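Local coordinates for protein acetyl-CoA C-acetyltransferase (Syntrophomonas wolfei subsp. wolfei, PDB 7N7Z) that probably catalyses the transfer of an acetyl group between two acetyl-CoA molecules to give acetoacetyl-CoA, as acetyl-CoA acetyltransferases of the thiolase family do, at residues K305-K310 against A396-R401. Residues are numbered along the deposited sequence; the frame is centred on the assembly and turned at random.
Sequences KQAGWK and ASLWTR
The last turn of helix 296-307 ends beside strand 394-400, with the CA atoms of A307 and L398 8.1 Å apart and no hydrogen bond joining the two segments. A Schellman motif closes the helix at G308, whose positive phi (82°) suits glycine, and W309 then points back at the strand. Its CG lies anti to the carbonyl carbon (chi1 -74°), and the six-membered end of the indole meets L398 tip to tip, CE3 of W309 3.9 Å from CD2 of L398. The branched leucine serves two neighbours at once: its other methyl, CD1, lies 4.0 Å from CB of A307, where a small side chain lets helix and strand come close. O of W399 lies at the edge of the W309 indole and in its plane, 3.4 Å from CH2 of W309. An alanine in place of W309 would probably lose the packing on L398 and the approach to the strand backbone at W399. Successive strand residues face opposite ways: L398 meets helix 296-307, while S397 and W399, joined by a hydrogen bond from NE1 of W399 to OG of S397 (3.1 Å), face helix 360-378. Helices on both faces of a mixed sheet characterise the layered alpha/beta C-terminal domain of thiolases.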
loop_
_atom_site.group_PDB
_atom_site.type_symbol
_atom_site.label_atom_id
_atom_site.label_comp_id
_atom_site.label_asym_id
_atom_site.label_seq_id
_atom_site.Cartn_x
_atom_site.Cartn_y
_atom_site.Cartn_z
ATOM N N LYS B 305 47.349 -5.749 13.547
ATOM C CA LYS B 305 47.946 -5.714 14.878
ATOM C C LYS B 305 47.540 -6.939 15.687
ATOM O O LYS B 305 48.386 -7.603 16.297
ATOM C CB LYS B 305 47.535 -4.430 15.600
ATOM C CG LYS B 305 48.500 -3.995 16.693
ATOM C CD LYS B 305 47.929 -2.851 17.519
ATOM C CE LYS B 305 47.757 -3.244 18.979
ATOM N NZ LYS B 305 46.916 -2.266 19.728
ATOM N N GLN B 306 46.243 -7.260 15.694
ATOM C CA GLN B 306 45.762 -8.403 16.462
ATOM C C GLN B 306 46.474 -9.691 16.066
ATOM O O GLN B 306 46.653 -10.581 16.904
ATOM C CB GLN B 306 44.251 -8.563 16.273
ATOM C CG GLN B 306 43.432 -7.365 16.732
ATOM C CD GLN B 306 41.950 -7.680 16.855
ATOM O OE1 GLN B 306 41.398 -8.449 16.067
ATOM N NE2 GLN B 306 41.300 -7.086 17.850
ATOM N N ALA B 307 46.888 -9.808 14.803
ATOM C CA ALA B 307 47.496 -11.031 14.297
ATOM C C ALA B 307 49.017 -10.982 14.256
ATOM O O ALA B 307 49.647 -12.029 14.074
ATOM C CB ALA B 307 46.965 -11.337 12.889
ATOM N N GLY B 308 49.621 -9.807 14.421
ATOM C CA GLY B 308 51.064 -9.702 14.357
ATOM C C GLY B 308 51.629 -9.626 12.959
ATOM O O GLY B 308 52.834 -9.825 12.778
ATOM N N TRP B 309 50.795 -9.348 11.964
ATOM C CA TRP B 309 51.243 -9.226 10.586
ATOM C C TRP B 309 51.557 -7.774 10.247
ATOM O O TRP B 309 51.049 -6.836 10.868
ATOM C CB TRP B 309 50.174 -9.737 9.617
ATOM C CG TRP B 309 50.017 -11.221 9.569
ATOM C CD1 TRP B 309 50.569 -12.140 10.412
ATOM C CD2 TRP B 309 49.244 -11.963 8.616
ATOM N NE1 TRP B 309 50.188 -13.409 10.043
ATOM C CE2 TRP B 309 49.375 -13.326 8.944
ATOM C CE3 TRP B 309 48.456 -11.604 7.518
ATOM C CZ2 TRP B 309 48.746 -14.332 8.212
ATOM C CZ3 TRP B 309 47.834 -12.603 6.794
ATOM C CH2 TRP B 309 47.983 -13.950 7.144
ATOM N N LYS B 310 52.408 -7.599 9.242
ATOM C CA LYS B 310 52.589 -6.318 8.578
ATOM C C LYS B 310 51.807 -6.329 7.271
ATOM O O LYS B 310 51.555 -7.387 6.689
ATOM C CB LYS B 310 54.068 -6.032 8.305
ATOM C CG LYS B 310 54.946 -5.940 9.552
ATOM C CD LYS B 310 54.344 -5.047 10.636
ATOM C CE LYS B 310 54.021 -3.647 10.125
ATOM N NZ LYS B 310 53.359 -2.813 11.168
ATOM N N ALA B 396 37.536 -6.168 8.919
ATOM C CA ALA B 396 38.664 -6.705 8.175
ATOM C C ALA B 396 38.990 -8.079 8.738
ATOM O O ALA B 396 38.743 -8.356 9.914
ATOM C CB ALA B 396 39.888 -5.786 8.256
ATOM N N SER B 397 39.542 -8.942 7.887
ATOM C CA SER B 397 39.866 -10.301 8.293
ATOM C C SER B 397 41.104 -10.766 7.542
ATOM O O SER B 397 41.372 -10.322 6.422
ATOM C CB SER B 397 38.696 -11.258 8.034
ATOM O OG SER B 397 38.259 -11.182 6.688
ATOM N N LEU B 398 41.855 -11.667 8.175
ATOM C CA LEU B 398 43.096 -12.192 7.623
ATOM C C LEU B 398 43.067 -13.712 7.643
ATOM O O LEU B 398 42.524 -14.323 8.568
ATOM C CB LEU B 398 44.309 -11.685 8.404
ATOM C CG LEU B 398 44.493 -10.168 8.401
ATOM C CD1 LEU B 398 45.401 -9.742 9.545
ATOM C CD2 LEU B 398 45.044 -9.696 7.065
ATOM N N TRP B 399 43.656 -14.317 6.613
ATOM C CA TRP B 399 43.597 -15.758 6.421
ATOM C C TRP B 399 44.912 -16.229 5.818
ATOM O O TRP B 399 45.650 -15.450 5.208
ATOM C CB TRP B 399 42.422 -16.153 5.514
ATOM C CG TRP B 399 41.112 -15.490 5.870
ATOM C CD1 TRP B 399 40.772 -14.179 5.675
ATOM C CD2 TRP B 399 39.971 -16.112 6.471
ATOM N NE1 TRP B 399 39.495 -13.949 6.122
ATOM C CE2 TRP B 399 38.981 -15.120 6.616
ATOM C CE3 TRP B 399 39.692 -17.412 6.903
ATOM C CZ2 TRP B 399 37.733 -15.385 7.174
ATOM C CZ3 TRP B 399 38.453 -17.674 7.458
ATOM C CH2 TRP B 399 37.488 -16.666 7.587
ATOM N N THR B 400 45.201 -17.517 5.998
ATOM C CA THR B 400 46.391 -18.126 5.423
ATOM C C THR B 400 46.068 -19.537 4.956
ATOM O O THR B 400 45.244 -20.235 5.553
ATOM C CB THR B 400 47.559 -18.177 6.421
ATOM O OG1 THR B 400 48.739 -18.642 5.751
ATOM C CG2 THR B 400 47.244 -19.105 7.592
ATOM N N ARG B 401 46.735 -19.951 3.876
ATOM C CA ARG B 401 46.640 -21.313 3.366
ATOM C C ARG B 401 47.687 -22.235 3.979
ATOM O O ARG B 401 48.113 -23.203 3.335
ATOM C CB ARG B 401 46.759 -21.308 1.841
ATOM C CG ARG B 401 45.650 -20.537 1.144
ATOM C CD ARG B 401 45.823 -20.550 -0.364
ATOM N NE ARG B 401 45.608 -21.879 -0.925
ATOM C CZ ARG B 401 46.194 -22.337 -2.024
ATOM N NH1 ARG B 401 47.047 -21.596 -2.715
ATOM N NH2 ARG B 401 45.921 -23.570 -2.439
#